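Local coordinates for protein plant cysteine oxidase 2 (Arabidopsis thaliana, PDB 7CXZ) that oxidises N-terminal cysteine residues of target proteins with molecular oxygen at an iron centre, marking them for degradation by the N-end rule pathway, at residues I125-V131 / R142-V148; V60-P64 / L118-T122; R49-D53 / D157-L161; L98-G102 / F172-A177. All blocks are in the same frame, centred on the assembly; numbering follows the deposited sequence.

Interaction 1: residues I125-V131 / R142-V148; sequences IKSYDWV and RLAKVKV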
# COMPACT_ATOMS: atom_id res chain seq x y z
N ILE A 125 -7.54 6.70 -4.77
CA ILE A 125 -6.09 6.58 -4.64
C ILE A 125 -5.45 7.86 -5.11
O ILE A 125 -5.72 8.33 -6.23
CB ILE A 125 -5.54 5.39 -5.44
CG1 ILE A 125 -6.12 4.09 -4.90
CG2 ILE A 125 -4.01 5.35 -5.34
CD1 ILE A 125 -5.76 2.90 -5.72
N LYS A 126 -4.54 8.39 -4.29
CA LYS A 126 -3.63 9.46 -4.68
C LYS A 126 -2.21 8.94 -4.53
O LYS A 126 -1.87 8.38 -3.49
CB LYS A 126 -3.84 10.67 -3.78
CG LYS A 126 -2.97 11.86 -4.14
CD LYS A 126 -3.57 12.53 -5.36
CE LYS A 126 -3.11 13.96 -5.53
NZ LYS A 126 -3.59 14.79 -4.40
N SER A 127 -1.37 9.11 -5.56
CA SER A 127 -0.00 8.66 -5.41
C SER A 127 0.95 9.64 -6.07
O SER A 127 0.57 10.42 -6.95
CB SER A 127 0.19 7.27 -6.01
OG SER A 127 0.10 7.30 -7.44
N TYR A 128 2.22 9.54 -5.66
CA TYR A 128 3.27 10.48 -6.05
C TYR A 128 4.60 9.76 -6.16
O TYR A 128 4.80 8.70 -5.55
CB TYR A 128 3.47 11.60 -5.01
CG TYR A 128 2.25 12.35 -4.54
CD1 TYR A 128 1.51 11.88 -3.47
CD2 TYR A 128 1.90 13.57 -5.11
CE1 TYR A 128 0.42 12.61 -2.97
CE2 TYR A 128 0.81 14.30 -4.62
CZ TYR A 128 0.08 13.81 -3.57
OH TYR A 128 -1.01 14.52 -3.06
N ASP A 129 5.55 10.38 -6.88
CA ASP A 129 6.96 10.01 -6.80
C ASP A 129 7.81 11.26 -6.60
O ASP A 129 7.46 12.35 -7.08
CB ASP A 129 7.43 9.25 -8.06
CG ASP A 129 6.98 7.81 -8.04
OD1 ASP A 129 7.35 7.14 -7.06
OD2 ASP A 129 6.24 7.41 -8.96
N TRP A 130 8.93 11.10 -5.89
CA TRP A 130 9.83 12.24 -5.69
C TRP A 130 10.39 12.74 -7.01
O TRP A 130 10.65 11.96 -7.93
CB TRP A 130 11.01 11.87 -4.78
CG TRP A 130 10.61 11.35 -3.46
CD1 TRP A 130 10.92 10.13 -2.92
CD2 TRP A 130 9.80 12.03 -2.49
NE1 TRP A 130 10.33 10.00 -1.67
CE2 TRP A 130 9.65 11.15 -1.39
CE3 TRP A 130 9.18 13.28 -2.45
CZ2 TRP A 130 8.90 11.49 -0.26
CZ3 TRP A 130 8.43 13.62 -1.33
CH2 TRP A 130 8.30 12.73 -0.25
N VAL A 131 10.56 14.05 -7.09
CA VAL A 131 11.39 14.65 -8.13
C VAL A 131 12.83 14.58 -7.63
O VAL A 131 13.19 15.26 -6.65
CB VAL A 131 10.97 16.10 -8.41
CG1 VAL A 131 11.95 16.72 -9.41
CG2 VAL A 131 9.54 16.14 -8.96
N ARG A 142 9.65 17.89 0.50
CA ARG A 142 10.26 17.53 -0.78
C ARG A 142 9.23 17.62 -1.90
O ARG A 142 8.04 17.36 -1.71
CB ARG A 142 10.80 16.10 -0.77
CG ARG A 142 11.92 15.78 0.18
CD ARG A 142 12.33 14.29 -0.01
NE ARG A 142 12.96 14.05 -1.31
CZ ARG A 142 13.39 12.86 -1.77
NH1 ARG A 142 13.27 11.76 -1.04
NH2 ARG A 142 13.95 12.79 -2.98
N LEU A 143 9.72 17.96 -3.09
CA LEU A 143 8.86 18.07 -4.26
C LEU A 143 8.55 16.70 -4.82
O LEU A 143 9.44 15.85 -4.95
CB LEU A 143 9.56 18.92 -5.32
CG LEU A 143 8.76 19.17 -6.59
CD1 LEU A 143 7.52 20.03 -6.32
CD2 LEU A 143 9.65 19.83 -7.66
N ALA A 144 7.29 16.50 -5.21
CA ALA A 144 6.82 15.24 -5.77
C ALA A 144 5.93 15.47 -6.98
O ALA A 144 5.29 16.52 -7.11
CB ALA A 144 6.03 14.43 -4.74
N LYS A 145 5.93 14.50 -7.88
CA LYS A 145 5.10 14.50 -9.07
C LYS A 145 3.89 13.60 -8.84
O LYS A 145 4.04 12.46 -8.39
CB LYS A 145 5.91 14.02 -10.28
CG LYS A 145 5.09 13.82 -11.57
CD LYS A 145 4.67 15.13 -12.21
CE LYS A 145 3.48 14.93 -13.19
NZ LYS A 145 2.13 14.83 -12.53
N VAL A 146 2.69 14.12 -9.15
CA VAL A 146 1.46 13.31 -9.01
C VAL A 146 1.45 12.23 -10.07
O VAL A 146 1.65 12.50 -11.25
CB VAL A 146 0.20 14.19 -9.15
CG1 VAL A 146 -1.08 13.32 -9.06
CG2 VAL A 146 0.19 15.30 -8.09
N LYS A 147 1.18 10.99 -9.65
CA LYS A 147 1.02 9.89 -10.60
C LYS A 147 -0.42 9.43 -10.75
O LYS A 147 -0.88 9.22 -11.87
CB LYS A 147 1.92 8.71 -10.19
CG LYS A 147 3.40 9.05 -10.15
CD LYS A 147 3.88 9.53 -11.53
CE LYS A 147 5.37 9.82 -11.47
NZ LYS A 147 6.13 8.53 -11.33
N VAL A 148 -1.14 9.25 -9.66
CA VAL A 148 -2.53 8.79 -9.69
C VAL A 148 -3.36 9.72 -8.82
O VAL A 148 -2.92 10.13 -7.75
CB VAL A 148 -2.67 7.32 -9.22
CG1 VAL A 148 -4.16 6.91 -9.10
CG2 VAL A 148 -1.96 6.39 -10.18
O HOH W 1 12.00 15.41 -4.12
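Arg-142 opens the hairpin pairing of strands 122-130 and 141-153 by laying its guanidinium flat over one face of the Trp-130 indole, the planes only 13° apart. Its CZ stands 3.7 Å from the centroid of the Trp-130 five-membered ring, which meets the cation-pi criterion, while Arg-142 CD sits 4.0 Å above the centroid of the six-membered ring as a CH-pi contact. A single bend at chi3 (68°) folds the arginine over the indole. Replacing Trp-130 with an alanine would probably leave the guanidinium without its stacking surface and free to swing. Leu-143 then accepts Val-131 N at its carbonyl O (3.0 Å), an oxygen that also lies at the indole edge, in plane. Ala-144 puts CB beside Tyr-128 CB. Lys-145 forms an antiparallel hydrogen-bonded pair with Asp-129, its N reaching Asp-129 O at 2.8 Å. Val-146 runs side by side with Tyr-128, Val-146 CG2 meeting Tyr-128 CE2 at 3.7 Å; the phenol OH beyond is bound by Lys-126 NZ and Asp-201. At Lys-147 and Val-148 the register slips: both face Ser-127 in a classic beta bulge, with Lys-147 N donating to Ser-127 O (2.8 Å) and Val-148 N bonding the same oxygen weakly. Lys-147 crosses Asp-129, its NZ meeting Asp-129 OD2 on that oxygen's anti side at 2.6 Å. Because Lys-147 also pairs with Asp-165, and Asp-129 takes the backbone N-H groups of Gly-167 and Asn-168, this charge network ties the hairpin to the loop that leads into strand 169-174 and iron ligand His-170.

Interaction 2: residues V60-P64 / L118-T122; sequences VGVNP and LLFGT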
# COMPACT_ATOMS: atom_id res chain seq x y z
N VAL A 60 -10.14 -15.51 -2.17
CA VAL A 60 -9.32 -15.33 -0.98
C VAL A 60 -10.19 -15.19 0.26
O VAL A 60 -9.72 -14.71 1.30
CB VAL A 60 -8.32 -14.18 -1.14
CG1 VAL A 60 -7.24 -14.55 -2.17
CG2 VAL A 60 -9.03 -12.86 -1.55
N GLY A 61 -11.45 -15.56 0.14
CA GLY A 61 -12.29 -15.74 1.31
C GLY A 61 -12.73 -14.47 2.00
O GLY A 61 -12.87 -14.47 3.23
N VAL A 62 -12.94 -13.38 1.27
CA VAL A 62 -13.49 -12.16 1.87
C VAL A 62 -14.75 -11.77 1.12
O VAL A 62 -14.90 -12.03 -0.08
CB VAL A 62 -12.48 -10.98 1.91
CG1 VAL A 62 -11.29 -11.34 2.79
CG2 VAL A 62 -12.00 -10.61 0.51
N ASN A 63 -15.69 -11.18 1.84
CA ASN A 63 -16.91 -10.65 1.23
C ASN A 63 -17.31 -9.40 2.00
O ASN A 63 -16.95 -9.25 3.17
CB ASN A 63 -18.05 -11.69 1.23
CG ASN A 63 -18.60 -11.96 2.61
OD1 ASN A 63 -19.31 -11.12 3.18
ND2 ASN A 63 -18.26 -13.12 3.16
N PRO A 64 -18.07 -8.49 1.38
CA PRO A 64 -18.34 -7.19 2.02
C PRO A 64 -19.27 -7.28 3.22
O PRO A 64 -19.43 -6.26 3.91
CB PRO A 64 -18.99 -6.36 0.90
CG PRO A 64 -18.91 -7.17 -0.32
CD PRO A 64 -18.62 -8.57 0.01
N LEU A 118 -7.51 -4.10 -5.86
CA LEU A 118 -8.77 -3.78 -5.19
C LEU A 118 -9.75 -4.90 -5.49
O LEU A 118 -10.16 -5.08 -6.64
CB LEU A 118 -9.30 -2.43 -5.65
CG LEU A 118 -10.65 -1.99 -5.07
CD1 LEU A 118 -10.50 -1.69 -3.59
CD2 LEU A 118 -11.13 -0.76 -5.82
N LEU A 119 -10.12 -5.67 -4.45
CA LEU A 119 -10.96 -6.84 -4.63
C LEU A 119 -12.43 -6.48 -4.78
O LEU A 119 -13.14 -7.11 -5.58
CB LEU A 119 -10.77 -7.79 -3.44
CG LEU A 119 -9.35 -8.33 -3.24
CD1 LEU A 119 -9.27 -9.03 -1.88
CD2 LEU A 119 -8.98 -9.26 -4.37
N PHE A 120 -12.91 -5.50 -4.00
CA PHE A 120 -14.27 -4.98 -4.16
C PHE A 120 -14.30 -3.58 -3.58
O PHE A 120 -13.43 -3.20 -2.77
CB PHE A 120 -15.35 -5.91 -3.54
CG PHE A 120 -15.21 -6.18 -2.06
CD1 PHE A 120 -15.50 -5.19 -1.11
CD2 PHE A 120 -14.87 -7.45 -1.60
CE1 PHE A 120 -15.41 -5.46 0.25
CE2 PHE A 120 -14.78 -7.72 -0.23
CZ PHE A 120 -15.06 -6.73 0.69
N GLY A 121 -15.31 -2.80 -3.97
CA GLY A 121 -15.52 -1.48 -3.43
C GLY A 121 -15.06 -0.40 -4.38
O GLY A 121 -14.49 -0.65 -5.45
N THR A 122 -15.33 0.84 -3.97
CA THR A 122 -14.83 2.04 -4.63
C THR A 122 -13.82 2.69 -3.70
O THR A 122 -14.15 3.03 -2.55
CB THR A 122 -15.95 3.02 -4.97
OG1 THR A 122 -16.78 2.44 -5.98
CG2 THR A 122 -15.32 4.34 -5.49
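Asn-63 points its side chain away from residues 118-122, where OD1 accepts a hydrogen bond from Lys-65 N, while the Asn-63 backbone presses on Phe-120, with Asn-63 C 3.7 Å from Phe-120 CZ. Across the contact itself the evidence is apolar. Pro-64 follows with its ring over one face of the phenyl: CG lies 3.9 Å from the ring centroid and 7° off the normal, a CH-pi contact close to the ring axis. Pro-64 CB adds a second touch at 3.7 Å from Phe-120 CE1. The phenyl reaches this place because its first torsion (chi1 59°) sets CG between the backbone N and the carbonyl carbon, which directs the ring toward the loop 60-64. In the cupin fold to which the family belongs, that loop follows helix 42-53 and lies along the sheet containing strands 113-120, 178-185 and 92-98, well away from the iron. Phe-120 also meets Phe-69 edge-to-face and touches Pro-57, so three points of the same long connection meet at one ring. An alanine in place of Phe-120 would probably open a gap beneath the Pro-64 ring and leave Val-62 with less to lean on. Val-62 sends CG2 to two partners, Leu-119 CD1 at 4.0 Å and Phe-120 CE2 at 4.1 Å, crossing the leucine at about a right angle. Val-60 brings its own CG2 to the same methyl, Leu-119 CD1, at 3.9 Å. Both valines also rest on Ile-95 of strand 92-98, and Leu-119 touches Leu-181 of strand 178-185.

Interaction 3: residues R49-D53 / D157-L161; sequences RAVLD and DTSIL
Thr-158 is gripped by Asp-53, a contact that pins helix 42-53 to residues 157-161, which include an edge strand of one sheet of the cupin fold. Both donors of the threonine converge on a single oxygen. Thr-158 N reaches Asp-53 OD1 at 2.7 Å, on the syn lone pair of that oxygen, with an N-H...O angle of 158°. Thr-158 OG1 donates to that same OD1 at 2.8 Å, but comes from above the carboxylate plane, 53° out of it. Two bonds from different directions limit how the carboxylate can turn, and they are likely to ease the repulsion between Asp-53 and Asp-157, whose OD1 atoms are 4.1 Å apart. The other oxygen is held by water: Asp-53 OD2 lies 2.7 Å from a molecule that also donates to Thr-158 O and accepts from Arg-49 NE. That water sits at the edge of the Arg-49 guanidinium, in its plane. The arginine gets there because CG is anti to the backbone N (chi1 -168°) and the chain stays extended to NE, running from the preceding helical turn out over the strand. Its charge thus lies near the carboxylate without a direct bond to it. Leu-52 packs against the threonine: its CB is 3.3 Å from Thr-158 OG1, and the leucine also touches Phe-115 of strand 113-120 and Leu-23 of helix 18-30. Farther along the strand, Ile-160 crosses the arginine at about a right angle, its CG2 3.9 Å from Arg-49 NH1.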
# COMPACT_ATOMS: atom_id res chain seq x y z
N ARG A 49 1.87 -10.40 -11.60
CA ARG A 49 0.74 -9.56 -11.94
C ARG A 49 -0.39 -10.37 -12.56
O ARG A 49 -1.56 -10.19 -12.22
CB ARG A 49 1.23 -8.47 -12.89
CG ARG A 49 0.27 -7.35 -13.13
CD ARG A 49 0.97 -6.27 -14.01
NE ARG A 49 0.03 -5.19 -14.26
CZ ARG A 49 0.39 -3.93 -14.47
NH1 ARG A 49 1.68 -3.60 -14.52
NH2 ARG A 49 -0.54 -3.02 -14.66
N ALA A 50 -0.04 -11.31 -13.44
CA ALA A 50 -1.05 -12.13 -14.10
C ALA A 50 -1.72 -13.09 -13.11
O ALA A 50 -2.94 -13.31 -13.19
CB ALA A 50 -0.41 -12.91 -15.23
N VAL A 51 -0.96 -13.66 -12.18
CA VAL A 51 -1.57 -14.50 -11.14
C VAL A 51 -2.56 -13.69 -10.32
O VAL A 51 -3.68 -14.12 -10.06
CB VAL A 51 -0.48 -15.12 -10.25
CG1 VAL A 51 -1.12 -15.79 -9.02
CG2 VAL A 51 0.31 -16.13 -11.07
N LEU A 52 -2.16 -12.50 -9.89
CA LEU A 52 -3.06 -11.65 -9.11
C LEU A 52 -4.29 -11.23 -9.90
O LEU A 52 -5.39 -11.12 -9.35
CB LEU A 52 -2.31 -10.40 -8.63
CG LEU A 52 -1.35 -10.66 -7.45
CD1 LEU A 52 -0.39 -9.51 -7.33
CD2 LEU A 52 -2.19 -10.81 -6.20
N ASP A 53 -4.11 -10.96 -11.20
CA ASP A 53 -5.24 -10.51 -12.01
C ASP A 53 -6.32 -11.58 -12.22
O ASP A 53 -7.43 -11.21 -12.63
CB ASP A 53 -4.72 -9.97 -13.34
CG ASP A 53 -4.22 -8.55 -13.21
OD1 ASP A 53 -4.65 -7.87 -12.27
OD2 ASP A 53 -3.39 -8.11 -14.02
N ASP A 157 -7.95 -4.21 -12.01
CA ASP A 157 -6.78 -5.04 -12.18
C ASP A 157 -5.67 -4.57 -11.24
O ASP A 157 -5.77 -3.53 -10.58
CB ASP A 157 -6.34 -5.01 -13.64
CG ASP A 157 -7.36 -5.64 -14.57
OD1 ASP A 157 -8.07 -6.58 -14.14
OD2 ASP A 157 -7.44 -5.19 -15.72
N THR A 158 -4.62 -5.37 -11.18
CA THR A 158 -3.50 -5.14 -10.27
C THR A 158 -2.67 -3.94 -10.71
O THR A 158 -2.46 -3.73 -11.90
CB THR A 158 -2.64 -6.39 -10.22
OG1 THR A 158 -3.46 -7.50 -9.81
CG2 THR A 158 -1.44 -6.25 -9.25
N SER A 159 -2.18 -3.18 -9.75
CA SER A 159 -1.21 -2.12 -10.00
C SER A 159 0.14 -2.49 -9.38
O SER A 159 0.24 -3.39 -8.53
CB SER A 159 -1.71 -0.80 -9.41
OG SER A 159 -1.72 -0.91 -7.99
N ILE A 160 1.19 -1.78 -9.79
CA ILE A 160 2.51 -1.98 -9.23
C ILE A 160 3.14 -0.62 -8.93
O ILE A 160 3.07 0.31 -9.75
CB ILE A 160 3.41 -2.82 -10.15
CG1 ILE A 160 4.73 -3.17 -9.46
CG2 ILE A 160 3.68 -2.12 -11.49
CD1 ILE A 160 5.65 -4.07 -10.29
N LEU A 161 3.79 -0.53 -7.78
CA LEU A 161 4.69 0.56 -7.49
C LEU A 161 6.07 -0.02 -7.25
O LEU A 161 6.22 -1.17 -6.80
CB LEU A 161 4.24 1.39 -6.27
CG LEU A 161 4.26 0.71 -4.89
CD1 LEU A 161 5.64 0.78 -4.19
CD2 LEU A 161 3.13 1.31 -4.02
O HOH W 2 -2.73 -5.51 -13.98
O HOH W 3 -8.59 -8.62 -12.52

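Interaction 4: residues L98-G102 / F172-A177; sequences LPPSG and FTAKTA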
# COMPACT_ATOMS: atom_id res chain seq x y z
N LEU A 98 -11.22 -2.04 4.60
CA LEU A 98 -11.56 -0.66 4.90
C LEU A 98 -13.07 -0.49 4.92
O LEU A 98 -13.71 -0.67 3.87
CB LEU A 98 -10.96 0.29 3.86
CG LEU A 98 -9.43 0.36 3.81
CD1 LEU A 98 -8.88 -0.73 2.89
CD2 LEU A 98 -8.96 1.69 3.28
N PRO A 99 -13.69 -0.16 6.06
CA PRO A 99 -15.09 0.31 6.02
C PRO A 99 -15.17 1.58 5.18
O PRO A 99 -14.14 2.23 4.93
CB PRO A 99 -15.41 0.60 7.51
CG PRO A 99 -14.39 -0.21 8.28
CD PRO A 99 -13.13 -0.15 7.42
N PRO A 100 -16.35 1.96 4.73
CA PRO A 100 -16.48 3.27 4.07
C PRO A 100 -15.87 4.37 4.91
O PRO A 100 -16.08 4.44 6.13
CB PRO A 100 -18.00 3.45 3.93
CG PRO A 100 -18.59 2.10 4.14
CD PRO A 100 -17.65 1.34 5.01
N SER A 101 -15.09 5.23 4.26
CA SER A 101 -14.38 6.38 4.81
C SER A 101 -13.12 5.97 5.57
O SER A 101 -12.43 6.84 6.11
CB SER A 101 -15.27 7.23 5.74
OG SER A 101 -16.34 7.75 4.98
N GLY A 102 -12.80 4.67 5.64
CA GLY A 102 -11.52 4.26 6.18
C GLY A 102 -10.39 4.76 5.30
O GLY A 102 -10.55 4.92 4.09
N PHE A 172 -4.78 5.83 0.41
CA PHE A 172 -5.99 5.10 0.01
C PHE A 172 -7.15 5.56 0.88
O PHE A 172 -7.05 5.53 2.12
CB PHE A 172 -5.83 3.58 0.21
CG PHE A 172 -5.07 2.86 -0.86
CD1 PHE A 172 -3.84 3.32 -1.31
CD2 PHE A 172 -5.60 1.71 -1.43
CE1 PHE A 172 -3.13 2.62 -2.31
CE2 PHE A 172 -4.91 1.02 -2.42
CZ PHE A 172 -3.67 1.47 -2.87
N THR A 173 -8.27 5.95 0.26
CA THR A 173 -9.46 6.37 1.00
C THR A 173 -10.66 5.63 0.44
O THR A 173 -11.03 5.83 -0.72
CB THR A 173 -9.67 7.88 0.90
OG1 THR A 173 -8.45 8.56 1.20
CG2 THR A 173 -10.75 8.34 1.85
N ALA A 174 -11.29 4.81 1.28
CA ALA A 174 -12.43 4.03 0.85
C ALA A 174 -13.66 4.92 0.76
O ALA A 174 -13.94 5.67 1.70
CB ALA A 174 -12.69 2.88 1.84
N LYS A 175 -14.40 4.83 -0.35
CA LYS A 175 -15.69 5.51 -0.44
C LYS A 175 -16.86 4.58 -0.12
O LYS A 175 -17.94 5.05 0.25
CB LYS A 175 -15.87 6.11 -1.84
CG LYS A 175 -14.91 7.29 -2.11
CD LYS A 175 -15.23 7.97 -3.42
CE LYS A 175 -14.37 9.20 -3.60
NZ LYS A 175 -15.16 10.40 -3.93
N THR A 176 -16.68 3.29 -0.36
CA THR A 176 -17.56 2.23 0.09
C THR A 176 -16.68 1.22 0.81
O THR A 176 -15.46 1.39 0.88
CB THR A 176 -18.29 1.56 -1.08
OG1 THR A 176 -17.33 0.84 -1.86
CG2 THR A 176 -18.98 2.61 -1.96
N ALA A 177 -17.28 0.16 1.32
CA ALA A 177 -16.49 -0.93 1.88
C ALA A 177 -15.53 -1.46 0.82
O ALA A 177 -15.93 -1.79 -0.31
CB ALA A 177 -17.41 -2.04 2.36
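Pro-100 lays its pyrrolidine ring over one face of the peptide group joining Thr-176 to Ala-177, with CG 3.7 Å from Ala-177 N and 3.9 Å from Thr-176 C. Pro-100 CD lies 4.3 Å from Ala-177 CB, an apolar contact. The other flat group, the Phe-172 ring, leads away from residues 98-102: it meets iron ligand His-170 edge-to-face and packs on Met-123. Ala-174 points its methyl into the loop, where CB lies 3.5 Å from Pro-99 O and 3.7 Å from Leu-98 CB. Residues 99-102 form a type II beta turn, closed by Gly-102 N bonding to Pro-99 O, with Pro-100 and Ser-101 at its corners; a positive phi of 77° at Ser-101 fits the third position of such a turn. This turn carries the chain from strand 92-98 in one sheet of the cupin fold to strand 103-107 in the other, and residues 175-177 make the return crossing beside it. Two backbone bonds join the crossings. Ala-174 N donates to Gly-102 O at 2.9 Å, nearly straight at 168°, while Ser-101 N meets Ala-174 O at 2.8 Å from well above the carbonyl plane, 45° out of it. Thr-176 points away from residues 98-102, and its OG1 accepts from Thr-122 N.

In the fold
Along the chain, interaction 2 closes before interaction 1 opens; interaction 3 encloses both, and interaction 4 encloses interaction 1 while crossing interactions 2 and 3. Interactions 2 and 4 are close neighbours, their centres about 12 Å apart, with Thr-122 bonded to Lys-175. Interactions 2 and 3 share the mixed sheet through adjacent strands 113-120 and 159-161. Interaction 1 lies in the second sheet, its centre about 27 Å from that of interaction 2 across the chain's centre, yet touches interaction 4 where Ile-125 packs on Phe-172. Interaction 4 joins the two connections by which the chain passes between the sheets, and interaction 1 lies in the sheet that carries iron ligands His-107 and His-170.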